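Local coordinates for protein probable enoyl-CoA hydratase/isomerase (Pseudomonas aeruginosa PAO1, PDB 5WYD) that probably acts as a crotonase-type enoyl-CoA hydratase/isomerase with hydro-lyase activity and is implicated in the synthesis of a diffusible signal factor, at residues D181-T184 with A185-I188; N235-L238 with P239-R242. The protein carries 1 engineered substitution. All coordinates share one frame; numbering follows the deposited sequence.

Interaction 1: D181-T184 with A185-I188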
# COMPACT_ATOMS: atom_id res chain seq x y z
N ASP A 181 -1.90 -32.50 12.84
CA ASP A 181 -0.89 -33.09 13.70
C ASP A 181 0.41 -32.30 13.59
O ASP A 181 0.57 -31.44 12.73
CB ASP A 181 -0.65 -34.55 13.30
CG ASP A 181 -0.16 -34.71 11.86
OD1 ASP A 181 0.76 -33.98 11.43
OD2 ASP A 181 -0.71 -35.56 11.12
N ALA A 182 1.35 -32.61 14.48
CA ALA A 182 2.63 -31.91 14.45
C ALA A 182 3.36 -32.11 13.13
O ALA A 182 4.01 -31.18 12.63
CB ALA A 182 3.52 -32.38 15.59
N GLU A 183 3.33 -33.32 12.58
CA GLU A 183 4.03 -33.58 11.33
C GLU A 183 3.44 -32.79 10.17
O GLU A 183 4.19 -32.20 9.38
CB GLU A 183 4.01 -35.07 11.00
CG GLU A 183 4.87 -35.92 11.91
CD GLU A 183 6.34 -35.52 11.83
OE1 GLU A 183 6.80 -35.19 10.71
OE2 GLU A 183 7.02 -35.53 12.87
N THR A 184 2.11 -32.76 10.06
CA THR A 184 1.49 -32.02 8.97
C THR A 184 1.82 -30.55 9.08
O THR A 184 2.17 -29.91 8.09
CB THR A 184 -0.02 -32.25 8.97
OG1 THR A 184 -0.29 -33.62 8.71
CG2 THR A 184 -0.67 -31.40 7.89
N ALA A 185 1.79 -30.02 10.30
CA ALA A 185 2.14 -28.61 10.51
C ALA A 185 3.57 -28.35 10.10
O ALA A 185 3.89 -27.32 9.50
CB ALA A 185 1.93 -28.21 11.97
N LEU A 186 4.46 -29.27 10.43
CA LEU A 186 5.85 -29.07 10.06
C LEU A 186 5.98 -29.04 8.55
O LEU A 186 6.70 -28.20 7.99
CB LEU A 186 6.71 -30.17 10.66
CG LEU A 186 8.16 -30.16 10.26
CD1 LEU A 186 8.82 -28.86 10.72
CD2 LEU A 186 8.78 -31.36 10.88
N ARG A 187 5.26 -29.92 7.87
CA ARG A 187 5.34 -29.95 6.41
C ARG A 187 4.80 -28.67 5.81
O ARG A 187 5.41 -28.09 4.91
CB ARG A 187 4.57 -31.15 5.88
CG ARG A 187 4.64 -31.36 4.35
CD ARG A 187 3.38 -32.09 3.92
NE ARG A 187 3.06 -33.12 4.91
CZ ARG A 187 1.92 -33.78 4.95
NH1 ARG A 187 0.97 -33.52 4.06
NH2 ARG A 187 1.71 -34.70 5.89
N ILE A 188 3.67 -28.17 6.33
CA ILE A 188 3.09 -26.97 5.76
C ILE A 188 3.79 -25.71 6.24
O ILE A 188 3.47 -24.63 5.75
CB ILE A 188 1.59 -26.90 6.08
CG1 ILE A 188 1.35 -26.69 7.57
CG2 ILE A 188 0.97 -28.22 5.69
CD1 ILE A 188 -0.13 -26.53 7.95

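Interaction 2: N235-L238 with P239-R242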
# COMPACT_ATOMS: atom_id res chain seq x y z
N ASN A 235 9.56 -4.47 -0.73
CA ASN A 235 10.47 -3.62 -1.45
C ASN A 235 10.61 -2.24 -0.82
O ASN A 235 11.68 -1.64 -0.89
CB ASN A 235 10.03 -3.55 -2.89
CG ASN A 235 10.27 -4.85 -3.57
OD1 ASN A 235 10.51 -5.84 -2.90
ND2 ASN A 235 10.30 -4.84 -4.89
N THR A 236 9.55 -1.75 -0.18
CA THR A 236 9.59 -0.43 0.44
C THR A 236 10.56 -0.35 1.61
O THR A 236 10.96 0.74 2.00
CB THR A 236 8.22 -0.09 0.93
OG1 THR A 236 8.04 -0.72 2.19
CG2 THR A 236 7.22 -0.69 -0.02
N TRP A 237 10.75 -1.46 2.33
CA TRP A 237 11.62 -1.46 3.50
C TRP A 237 13.11 -1.45 3.21
O TRP A 237 13.88 -1.26 4.15
CB TRP A 237 11.31 -2.68 4.37
CG TRP A 237 9.91 -2.69 4.82
CD1 TRP A 237 8.89 -3.39 4.27
CD2 TRP A 237 9.37 -1.97 5.92
NE1 TRP A 237 7.73 -3.14 4.96
CE2 TRP A 237 8.00 -2.27 5.98
CE3 TRP A 237 9.91 -1.09 6.86
CZ2 TRP A 237 7.16 -1.73 6.94
CZ3 TRP A 237 9.06 -0.54 7.81
CH2 TRP A 237 7.71 -0.87 7.84
N LEU A 238 13.56 -1.68 1.97
CA LEU A 238 15.00 -1.79 1.75
C LEU A 238 15.81 -0.55 2.11
O LEU A 238 16.85 -0.71 2.77
CB LEU A 238 15.29 -2.20 0.29
CG LEU A 238 14.98 -3.62 -0.20
CD1 LEU A 238 15.82 -4.66 0.61
CD2 LEU A 238 13.53 -3.99 -0.23
N PRO A 239 15.41 0.68 1.76
CA PRO A 239 16.23 1.84 2.15
C PRO A 239 16.39 1.94 3.66
O PRO A 239 17.48 2.28 4.15
CB PRO A 239 15.47 3.03 1.55
CG PRO A 239 14.13 2.54 1.19
CD PRO A 239 14.31 1.09 0.87
N GLU A 240 15.32 1.63 4.39
CA GLU A 240 15.40 1.62 5.84
C GLU A 240 16.37 0.56 6.33
O GLU A 240 17.12 0.79 7.28
CB GLU A 240 14.01 1.39 6.41
CG GLU A 240 13.98 1.43 7.94
CD GLU A 240 12.55 1.44 8.49
OE1 GLU A 240 11.59 1.41 7.68
OE2 GLU A 240 12.40 1.47 9.73
N GLU A 241 16.41 -0.61 5.68
CA GLU A 241 17.33 -1.64 6.14
C GLU A 241 18.74 -1.08 6.12
O GLU A 241 19.44 -1.13 7.13
CB GLU A 241 17.23 -2.89 5.26
CG GLU A 241 18.03 -4.13 5.76
CD GLU A 241 18.08 -5.26 4.74
OE1 GLU A 241 18.26 -4.94 3.56
OE2 GLU A 241 17.87 -6.45 5.09
N ARG A 242 19.10 -0.39 5.05
CA ARG A 242 20.44 0.18 5.00
C ARG A 242 20.62 1.22 6.09
O ARG A 242 21.68 1.29 6.72
CB ARG A 242 20.70 0.78 3.62
CG ARG A 242 20.35 -0.14 2.49
CD ARG A 242 20.76 0.46 1.16
NE ARG A 242 20.12 -0.23 0.06
CZ ARG A 242 19.02 0.20 -0.53
NH1 ARG A 242 18.47 1.32 -0.14
NH2 ARG A 242 18.48 -0.50 -1.52

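Interaction 1: D181-T184 with A185-I188
The short helix 182-188 of this crotonase fold is held by a full ladder of i to i+4 backbone bonds that runs from Asp181, at the N-cap position, to Ile188. Ala185 N donates to Asp181 O at 3.1 Å with an N-H...O angle of 166°, and Leu186 N donates to Ala182 O at 2.9 Å. Arg187 N to Glu183 O continues the series. The last rung, Ile188 N to Thr184 O, is also 2.9 Å and lies close to the line of the carbonyl. Ile188 also packs carbons against this oxygen: its CG2 comes to 3.2 Å from Thr184 O and CG1 to 3.4 Å, chi1 of 68° setting CG1 between the backbone N and the carbonyl carbon and CG2 beside the backbone N. The Arg187 chain leaves with CG anti to N (chi1 -176°), bends at chi3 and reaches back toward Thr184, nearly a turn earlier, which brings NH2 to 3.6 Å from Thr184 OG1 and lays one guanidinium face over Thr184 CA. Outside the segments, Ala182, Glu183 and Leu186 touch Val194 of strand 193-195, while Ile188 packs on Val165 and Trp169 of helix 157-176. Any attraction between Arg187 and Asp181 would be at long range, their charged atoms not being in contact, and the backbone bonds carry the contact.

Interaction 2: N235-L238 with P239-R242
Trp237 and Glu240 meet at the start of helix 238-249, where a turn with helical backbone angles, 235-237, runs into the helix proper. Two backbone hydrogen bonds join the segments: Glu241 N to Trp237 O at 3.0 Å and Arg242 N to Leu238 O at 3.2 Å. Pro239, whose nitrogen has no hydrogen to give, sits in the first turn, and its CD lies 3.5 Å from Leu238 CB, a close approach set largely by the geometry of the Leu238-Pro239 peptide. Among the polar side chains, Glu240 and Trp237 run alongside each other; an extended chain (chi1 -177°, chi2 170°) brings the carboxylate to the edge of the indole, the two planes 38° apart. Arg232 of the same chain makes a cation-pi contact with this ring. Glu241 and Arg242 turn to other subunits: Glu241 OE2 accepts from Thr158 N of the second subunit, and Arg242 forms salt bridges with Glu103 of that subunit and Glu243 of the third. The start of the helix thus lies where three chains meet. Within the turn, Leu238 O lies over one face of the Arg242 guanidinium, while Glu240 OE1 stands 3.1 Å from Trp237 CE3, near the ring plane.

Interaction 1 comes first along the chain, on helix 182-188, and interaction 2 follows at the start of helix 238-249; strand 193-195 and helices 200-211, 216-226 and 228-231 lie between them. Their centres are 33 Å apart and their nearest atoms about 22 Å, so they do not touch, although both belong to the same enoyl-CoA hydratase/isomerase region of the chain. Their surroundings differ. Helix 182-188 packs within its own chain, against helix 157-176 and strand 193-195, outermost within this chain's sheet, with no other subunit touching it. Residues 235-242 lie farther from the chain centre, 25 Å against 18 Å, and meet two other subunits, consistent with a role in assembly.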